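Local coordinates for aminotransferase class-III (Ochrobactrum anthropi, PDB 5GHG), which probably transfers amino groups between amines and carbonyl compounds as an omega-transaminase, cycling its cofactor between the pyridoxal and pyridoxamine phosphate forms, at residues S19-A23 with V24-A28; I212-P216 with H217-A221; S416-G420 with D421-F425; L429-D433 with Q434-T438. The protein carries 1 engineered substitution. All blocks are in the same frame, centred on the assembly; numbering follows the deposited sequence.

Contact 1. Residues S19-A23 with V24-A28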
# COMPACT_ATOMS: atom_id res chain seq x y z
N SER B 19 4.82 4.49 11.81
CA SER B 19 4.06 3.28 12.05
C SER B 19 4.49 2.58 13.34
O SER B 19 5.67 2.61 13.71
CB SER B 19 4.20 2.31 10.89
OG SER B 19 4.09 2.95 9.63
N TYR B 20 3.54 1.93 13.99
CA TYR B 20 3.81 0.99 15.07
C TYR B 20 4.76 1.59 16.11
O TYR B 20 5.70 0.95 16.58
CB TYR B 20 4.34 -0.33 14.53
CG TYR B 20 3.28 -1.15 13.85
CD1 TYR B 20 2.22 -1.69 14.59
CD2 TYR B 20 3.33 -1.42 12.49
CE1 TYR B 20 1.23 -2.45 13.98
CE2 TYR B 20 2.35 -2.20 11.88
CZ TYR B 20 1.31 -2.70 12.63
OH TYR B 20 0.34 -3.51 12.05
N THR B 21 4.47 2.83 16.48
CA THR B 21 5.27 3.62 17.40
C THR B 21 4.32 4.42 18.28
O THR B 21 3.33 4.96 17.79
CB THR B 21 6.19 4.58 16.60
OG1 THR B 21 7.16 3.81 15.84
CG2 THR B 21 6.91 5.57 17.52
N ASP B 22 4.61 4.45 19.57
CA ASP B 22 3.97 5.39 20.49
C ASP B 22 4.50 6.80 20.19
O ASP B 22 5.68 7.08 20.43
CB ASP B 22 4.26 4.96 21.93
CG ASP B 22 3.78 5.96 22.98
OD1 ASP B 22 3.47 7.14 22.66
OD2 ASP B 22 3.72 5.56 24.16
N ALA B 23 3.65 7.66 19.62
CA ALA B 23 4.09 8.98 19.17
C ALA B 23 4.61 9.85 20.30
O ALA B 23 5.54 10.64 20.10
CB ALA B 23 2.96 9.71 18.45
N VAL B 24 4.00 9.75 21.48
CA VAL B 24 4.46 10.56 22.62
C VAL B 24 5.85 10.11 23.04
O VAL B 24 6.74 10.94 23.31
CB VAL B 24 3.45 10.45 23.78
CG1 VAL B 24 4.07 10.93 25.08
CG2 VAL B 24 2.19 11.27 23.46
N ARG B 25 6.09 8.80 23.08
CA ARG B 25 7.40 8.29 23.43
C ARG B 25 8.45 8.65 22.37
O ARG B 25 9.59 8.95 22.71
CB ARG B 25 7.33 6.79 23.65
CG ARG B 25 8.56 6.23 24.32
CD ARG B 25 8.25 4.94 25.09
NE ARG B 25 9.43 4.09 25.08
CZ ARG B 25 9.51 2.94 24.43
NH1 ARG B 25 8.46 2.47 23.76
NH2 ARG B 25 10.64 2.24 24.46
N LEU B 26 8.07 8.60 21.09
CA LEU B 26 9.00 9.01 20.05
C LEU B 26 9.45 10.45 20.24
O LEU B 26 10.64 10.76 20.12
CB LEU B 26 8.38 8.83 18.66
CG LEU B 26 9.48 9.25 17.65
CD1 LEU B 26 10.33 8.05 17.20
CD2 LEU B 26 8.92 10.02 16.53
N GLU B 27 8.51 11.35 20.56
CA GLU B 27 8.90 12.74 20.81
C GLU B 27 9.88 12.88 21.96
O GLU B 27 10.73 13.76 21.94
CB GLU B 27 7.68 13.63 21.05
CG GLU B 27 6.80 13.73 19.83
CD GLU B 27 5.67 14.74 20.03
OE1 GLU B 27 5.38 15.11 21.19
OE2 GLU B 27 5.08 15.19 19.02
N ALA B 28 9.78 12.01 22.97
CA ALA B 28 10.71 12.13 24.10
C ALA B 28 12.05 11.46 23.82
O ALA B 28 13.09 11.94 24.28
CB ALA B 28 10.08 11.54 25.37
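Asp-22 meets Val-24 and Arg-25 as the N-cap of helix 23-29, its carboxylate turned back to accept from first-turn amides. Asp-22 OD1 does this work, accepting from Arg-25 N at 3.1 Å with a straight N-H (165°), the donor standing well above the carboxylate plane, and more weakly from Val-24 N at 2.9 Å, where the N-H is badly bent. CG lies anti to the backbone N of Asp-22 (chi1 173°), which brings OD1 to these amides and the carboxyl carbon against Arg-25 CB. The next two donors have backbone acceptors: Leu-26 N binds Asp-22 O at 2.9 Å, and Glu-27 N binds Ala-23 O at 3.1 Å. The amide of Ala-23 itself and the other carboxylate oxygen, OD2, are hydrogen-bonded to Ser-313 and His-314 of the second subunit, which so completes the polar contacts of the helix start. Helix-start amides and this histidine would probably favour a charged Asp-22. The guanidinium of Arg-25 leads away to a salt bridge with Glu-29, and the carboxylate of Glu-27 reaches Tyr-306 of the second subunit. Just ahead of the cap, Thr-21 OG1 donates to Ser-19 O at 2.9 Å, and the methyl CG2 of Thr-21 packs on Leu-26 CB at 3.8 Å.

Contact 2. Residues I212-P216 with H217-A221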
# COMPACT_ATOMS: atom_id res chain seq x y z
N ILE B 212 -20.75 -24.13 10.88
CA ILE B 212 -22.14 -24.54 10.99
C ILE B 212 -22.99 -23.43 11.57
O ILE B 212 -24.09 -23.14 11.05
CB ILE B 212 -22.25 -25.84 11.81
CG1 ILE B 212 -21.81 -27.02 10.95
CG2 ILE B 212 -23.68 -26.03 12.33
CD1 ILE B 212 -21.55 -28.30 11.75
N ALA B 213 -22.51 -22.77 12.62
CA ALA B 213 -23.31 -21.73 13.27
C ALA B 213 -23.52 -20.53 12.35
O ALA B 213 -24.57 -19.90 12.38
CB ALA B 213 -22.65 -21.29 14.58
N GLU B 214 -22.52 -20.17 11.56
CA GLU B 214 -22.67 -19.04 10.65
C GLU B 214 -23.53 -19.37 9.43
O GLU B 214 -24.03 -18.46 8.78
CB GLU B 214 -21.29 -18.55 10.20
CG GLU B 214 -20.49 -17.87 11.33
CD GLU B 214 -21.11 -16.56 11.78
OE1 GLU B 214 -21.72 -15.86 10.92
OE2 GLU B 214 -21.02 -16.22 12.99
N GLY B 215 -23.73 -20.66 9.13
CA GLY B 215 -24.30 -21.10 7.87
C GLY B 215 -23.19 -21.37 6.87
O GLY B 215 -22.57 -20.44 6.34
N PRO B 216 -22.88 -22.65 6.63
CA PRO B 216 -21.75 -22.97 5.74
C PRO B 216 -21.84 -22.30 4.37
O PRO B 216 -20.80 -21.95 3.78
CB PRO B 216 -21.82 -24.49 5.62
CG PRO B 216 -22.50 -24.92 6.87
CD PRO B 216 -23.52 -23.85 7.16
N HIS B 217 -23.06 -22.10 3.86
CA HIS B 217 -23.24 -21.42 2.58
C HIS B 217 -22.83 -19.94 2.63
O HIS B 217 -22.77 -19.30 1.57
CB HIS B 217 -24.71 -21.53 2.14
CG HIS B 217 -25.65 -20.80 3.04
ND1 HIS B 217 -25.98 -21.24 4.30
CD2 HIS B 217 -26.33 -19.63 2.86
CE1 HIS B 217 -26.81 -20.38 4.87
NE2 HIS B 217 -27.03 -19.40 4.02
N THR B 218 -22.56 -19.38 3.80
CA THR B 218 -22.16 -17.98 3.89
C THR B 218 -20.64 -17.80 3.98
O THR B 218 -20.19 -16.66 3.99
CB THR B 218 -22.81 -17.26 5.08
OG1 THR B 218 -22.26 -17.75 6.31
CG2 THR B 218 -24.34 -17.47 5.08
N ILE B 219 -19.88 -18.89 4.08
CA ILE B 219 -18.43 -18.83 4.30
C ILE B 219 -17.73 -18.95 2.94
O ILE B 219 -17.85 -19.98 2.28
CB ILE B 219 -17.94 -19.94 5.25
CG1 ILE B 219 -18.70 -19.93 6.58
CG2 ILE B 219 -16.40 -19.86 5.45
CD1 ILE B 219 -18.63 -18.61 7.35
N ALA B 220 -16.98 -17.92 2.55
CA ALA B 220 -16.29 -17.95 1.27
C ALA B 220 -14.88 -18.53 1.37
O ALA B 220 -14.47 -19.28 0.49
CB ALA B 220 -16.23 -16.55 0.66
N ALA B 221 -14.14 -18.20 2.42
CA ALA B 221 -12.73 -18.55 2.47
C ALA B 221 -12.23 -18.57 3.90
O ALA B 221 -12.80 -17.95 4.79
CB ALA B 221 -11.87 -17.58 1.65
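Gly-215 O accepts twice from Thr-218, and Glu-214 CB touches Ile-219, in the tight link between helix 196-214 and strand 219-224, an alpha-to-beta connection leading into the large mixed sheet of the PLP-dependent aminotransferase fold. Glu-214, the last helical residue, lays its CB against the CD1 methyl of Ile-219 at 3.9 Å, so that the helix end meets the first side chain of the strand. Its carboxylate, carried on a chain bent at chi2, forms a salt bridge with Lys-143, whose ammonium also bonds to Thr-218 OG1. Gly-215 ends the helix with a positive phi of 92°, a backbone shape that favours glycine, with the His-217 ring close by. Gly-215 O is gripped by both donors of Thr-218: Thr-218 N donates at 2.8 Å from above the carbonyl plane, and Thr-218 OG1 donates at 2.7 Å within that plane, on a lone pair. The hydroxyl gets there because chi1 (70°) sets OG1 between the backbone N and the carbonyl carbon of Thr-218. Pro-216 begins the short 3-10 turn that follows; its ring touches Tyr-251, and Pro-216 O receives Ile-219 N at 3.2 Å, the donor again well above the carbonyl plane. The ring of His-217, within the turn, folds back toward Gly-215, His-217 ND1 coming to 3.8 Å from Gly-215 C. One face of the imidazole is covered near its rim by Thr-218 CG2, 3.5 Å above the ring plane.

Contact 3. Residues S416-G420 with D421-F425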
# COMPACT_ATOMS: atom_id res chain seq x y z
N SER B 416 16.68 -8.17 17.61
CA SER B 416 15.55 -9.08 17.56
C SER B 416 14.27 -8.24 17.50
O SER B 416 14.32 -7.04 17.20
CB SER B 416 15.61 -10.04 18.76
OG SER B 416 14.48 -10.89 18.83
N ARG B 417 13.14 -8.87 17.76
CA ARG B 417 11.86 -8.18 17.84
C ARG B 417 11.09 -8.80 19.00
O ARG B 417 11.00 -10.02 19.10
CB ARG B 417 11.06 -8.33 16.53
CG ARG B 417 9.78 -7.51 16.47
CD ARG B 417 9.47 -7.13 15.01
NE ARG B 417 8.45 -6.08 14.91
CZ ARG B 417 8.71 -4.77 14.95
NH1 ARG B 417 7.70 -3.91 14.87
NH2 ARG B 417 9.95 -4.33 15.08
N ALA B 418 10.58 -7.97 19.89
CA ALA B 418 9.81 -8.45 21.03
C ALA B 418 8.35 -8.44 20.62
O ALA B 418 7.77 -7.37 20.37
CB ALA B 418 10.03 -7.58 22.27
N MET B 419 7.75 -9.62 20.53
CA MET B 419 6.31 -9.73 20.30
C MET B 419 5.71 -10.11 21.65
O MET B 419 5.66 -11.29 22.02
CB MET B 419 6.04 -10.75 19.21
CG MET B 419 6.91 -10.48 17.98
SD MET B 419 7.04 -11.85 16.82
CE MET B 419 6.13 -11.17 15.48
N GLY B 420 5.29 -9.10 22.41
CA GLY B 420 4.99 -9.35 23.80
C GLY B 420 6.25 -9.85 24.50
O GLY B 420 7.30 -9.21 24.44
N ASP B 421 6.17 -11.00 25.16
CA ASP B 421 7.33 -11.57 25.83
C ASP B 421 8.05 -12.62 24.99
O ASP B 421 8.89 -13.35 25.50
CB ASP B 421 6.93 -12.15 27.19
CG ASP B 421 6.61 -11.06 28.21
OD1 ASP B 421 7.13 -9.93 28.03
OD2 ASP B 421 5.87 -11.31 29.18
N THR B 422 7.76 -12.69 23.69
CA THR B 422 8.47 -13.58 22.78
C THR B 422 9.51 -12.79 22.01
O THR B 422 9.19 -11.76 21.40
CB THR B 422 7.49 -14.26 21.80
OG1 THR B 422 6.55 -15.05 22.54
CG2 THR B 422 8.25 -15.18 20.83
N LEU B 423 10.75 -13.26 22.04
CA LEU B 423 11.80 -12.75 21.16
C LEU B 423 11.84 -13.60 19.89
O LEU B 423 11.91 -14.83 19.97
CB LEU B 423 13.17 -12.83 21.84
CG LEU B 423 13.32 -12.05 23.14
CD1 LEU B 423 14.75 -12.20 23.66
CD2 LEU B 423 12.96 -10.60 22.94
N ALA B 424 11.81 -12.95 18.73
CA ALA B 424 11.80 -13.68 17.46
C ALA B 424 13.17 -13.64 16.81
O ALA B 424 13.95 -12.71 16.99
CB ALA B 424 10.76 -13.10 16.50
N PHE B 425 13.46 -14.69 16.04
CA PHE B 425 14.67 -14.79 15.26
C PHE B 425 14.28 -15.22 13.85
O PHE B 425 13.58 -16.22 13.68
CB PHE B 425 15.66 -15.74 15.92
CG PHE B 425 16.07 -15.28 17.27
CD1 PHE B 425 17.19 -14.48 17.43
CD2 PHE B 425 15.28 -15.56 18.38
CE1 PHE B 425 17.55 -14.00 18.67
CE2 PHE B 425 15.63 -15.08 19.62
CZ PHE B 425 16.76 -14.30 19.78
O HOH W 1 4.14 -13.90 22.92
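The beta hairpin of strands 414-419 and 422-425 lies inside a seven-stranded mixed sheet and closes through a type II' turn from Met-419 to Thr-422. Gly-420, with a positive phi of 61°, follows Met-419 in the turn. Met-419 and Thr-422 form a hydrogen-bonded antiparallel pair: Met-419 N donates to Thr-422 O at 2.7 Å and Thr-422 N to Met-419 O at 3.0 Å. A water spans the same two residues, donating to Met-419 O and hydrogen-bonded to Thr-422 OG1 at 2.7 Å. In the next, non-hydrogen-bonded pair, Ala-418 and Leu-423 touch only loosely, CB to CD2 at 4.3 Å, while on the other face Met-419 SD rests on Ala-424 CB at 3.9 Å. At the open end Ser-416 OG donates to Ala-424 O at 2.6 Å; OG, anti to the backbone N (chi1 175°), reaches across to the partner strand and lies over one face of the Phe-425 ring, toward its rim. Leu-423 and Phe-425 pack on helix 433-455. Asp-421 OD1 accepts from Gly-402 N at helix 400-411, and Arg-417 NH1 bonds to Ser-87 of the second subunit. The hydrogen of the buried Ser-416 hydroxyl is thus taken up by Ala-424 O, satisfying this donor within the hairpin, while Met-419 O accepts from both Thr-422 N and the water.

Contact 4. Residues L429-D433 with Q434-T438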
# COMPACT_ATOMS: atom_id res chain seq x y z
N LEU B 429 18.60 -15.31 4.77
CA LEU B 429 18.85 -16.62 4.17
C LEU B 429 20.33 -16.86 3.93
O LEU B 429 20.74 -18.02 3.80
CB LEU B 429 18.09 -16.74 2.85
CG LEU B 429 16.60 -16.40 2.83
CD1 LEU B 429 16.05 -16.49 1.40
CD2 LEU B 429 15.86 -17.35 3.74
N ILE B 430 21.14 -15.79 3.86
CA ILE B 430 22.57 -15.90 3.61
C ILE B 430 23.40 -16.14 4.87
O ILE B 430 24.63 -16.23 4.77
CB ILE B 430 23.11 -14.62 2.93
CG1 ILE B 430 22.85 -13.39 3.80
CG2 ILE B 430 22.55 -14.45 1.49
CD1 ILE B 430 23.74 -12.19 3.44
N ILE B 431 22.78 -16.20 6.04
CA ILE B 431 23.55 -16.37 7.27
C ILE B 431 24.33 -17.70 7.24
O ILE B 431 23.92 -18.66 6.58
CB ILE B 431 22.64 -16.28 8.50
CG1 ILE B 431 23.47 -16.08 9.78
CG2 ILE B 431 21.71 -17.48 8.59
CD1 ILE B 431 22.66 -15.66 10.99
N ASN B 432 25.46 -17.75 7.93
CA ASN B 432 26.23 -18.99 8.04
C ASN B 432 26.21 -19.49 9.49
O ASN B 432 25.71 -18.82 10.39
CB ASN B 432 27.66 -18.82 7.52
CG ASN B 432 28.49 -17.85 8.34
OD1 ASN B 432 28.42 -17.84 9.55
ND2 ASN B 432 29.30 -17.03 7.66
N ASP B 433 26.74 -20.70 9.70
CA ASP B 433 26.64 -21.33 11.01
C ASP B 433 27.40 -20.54 12.08
O ASP B 433 26.95 -20.46 13.22
CB ASP B 433 27.15 -22.78 10.97
CG ASP B 433 26.10 -23.76 10.43
OD1 ASP B 433 24.90 -23.41 10.33
OD2 ASP B 433 26.48 -24.91 10.11
N GLN B 434 28.56 -19.96 11.74
CA GLN B 434 29.29 -19.18 12.72
C GLN B 434 28.47 -17.98 13.20
O GLN B 434 28.53 -17.60 14.37
CB GLN B 434 30.63 -18.68 12.14
CG GLN B 434 31.46 -19.74 11.44
CD GLN B 434 31.17 -19.84 9.93
OE1 GLN B 434 30.26 -20.59 9.49
NE2 GLN B 434 31.95 -19.09 9.11
N GLN B 435 27.73 -17.36 12.29
CA GLN B 435 26.90 -16.22 12.65
C GLN B 435 25.68 -16.65 13.46
O GLN B 435 25.25 -15.94 14.37
CB GLN B 435 26.50 -15.47 11.38
CG GLN B 435 27.66 -14.75 10.72
CD GLN B 435 27.37 -14.28 9.30
OE1 GLN B 435 26.65 -14.94 8.54
NE2 GLN B 435 27.94 -13.14 8.92
N VAL B 436 25.10 -17.80 13.12
CA VAL B 436 24.02 -18.34 13.94
C VAL B 436 24.52 -18.59 15.36
O VAL B 436 23.82 -18.30 16.34
CB VAL B 436 23.48 -19.65 13.33
CG1 VAL B 436 22.60 -20.38 14.34
CG2 VAL B 436 22.70 -19.36 12.04
N ASP B 437 25.73 -19.14 15.48
CA ASP B 437 26.32 -19.40 16.78
C ASP B 437 26.50 -18.10 17.57
O ASP B 437 26.18 -18.04 18.76
CB ASP B 437 27.67 -20.11 16.60
CG ASP B 437 28.37 -20.36 17.91
OD1 ASP B 437 27.72 -20.90 18.83
OD2 ASP B 437 29.55 -20.00 18.03
N THR B 438 27.03 -17.07 16.93
CA THR B 438 27.18 -15.77 17.58
C THR B 438 25.84 -15.22 18.07
O THR B 438 25.73 -14.72 19.19
CB THR B 438 27.84 -14.78 16.61
OG1 THR B 438 29.13 -15.29 16.26
CG2 THR B 438 28.01 -13.42 17.23
O HOH W 2 26.53 -14.58 5.95
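Asn-432 O accepts from Val-436 N at 3.0 Å and Asp-433 O from Asp-437 N at 2.9 Å, the first backbone bonds of helix 433-455. Asn-432 and Gln-435 exchange a reciprocal pair of hydrogen bonds around this start. Asn-432 OD1 takes Gln-435 N at 2.9 Å, almost along the side-chain C=O direction, and Gln-435 OE1 takes Asn-432 N at 3.1 Å in the plane of its own amide. Placing CG of Asn-432 between the backbone N and the carbonyl carbon (chi1 65°) turns OD1 toward the helix amides. The side-chain amide of Asn-432 is also stacked with those of both Gln-434 and Gln-435, their planes 10° and 24° from its own. A water donates to Gln-435 OE1 at 2.6 Å and to Ile-430 O, giving OE1 a second donor; NE2 of Gln-435 reaches Tyr-41. On the apolar side, Ile-431 CG1 lies 3.5 Å from Gln-435 CB, and Ile-431 CD1 meets Val-436 CG2 at 3.8 Å. Asp-433 and Asp-437 send their carboxylates to Arg-354 and Arg-361 of helix 347-363. The reciprocal bonds make a capping box, with Asn-432 as N-cap of the C-terminal helix.

Contacts 1 and 4 are both side-chain-capped helix starts, by an aspartate and an asparagine, their centres about 33 Å apart. Contact 3 lies about 19 Å from each, centre to centre, and its strand 422-425 runs on through a loop into the helix that contact 4 begins. Contact 2 belongs to the other large sheet, about 46 Å from contact 4 between centres and across the centre of the chain. Contact 3 comes near the cofactor: the Met-419 side chain is about 8 Å from the bound pyridoxamine phosphate. The hydroxyl of Tyr-20 in contact 1 is hydrogen-bonded to that of Tyr-151, a cofactor-pocket residue. Contacts 1 and 3 both meet Ser-87 of the second subunit.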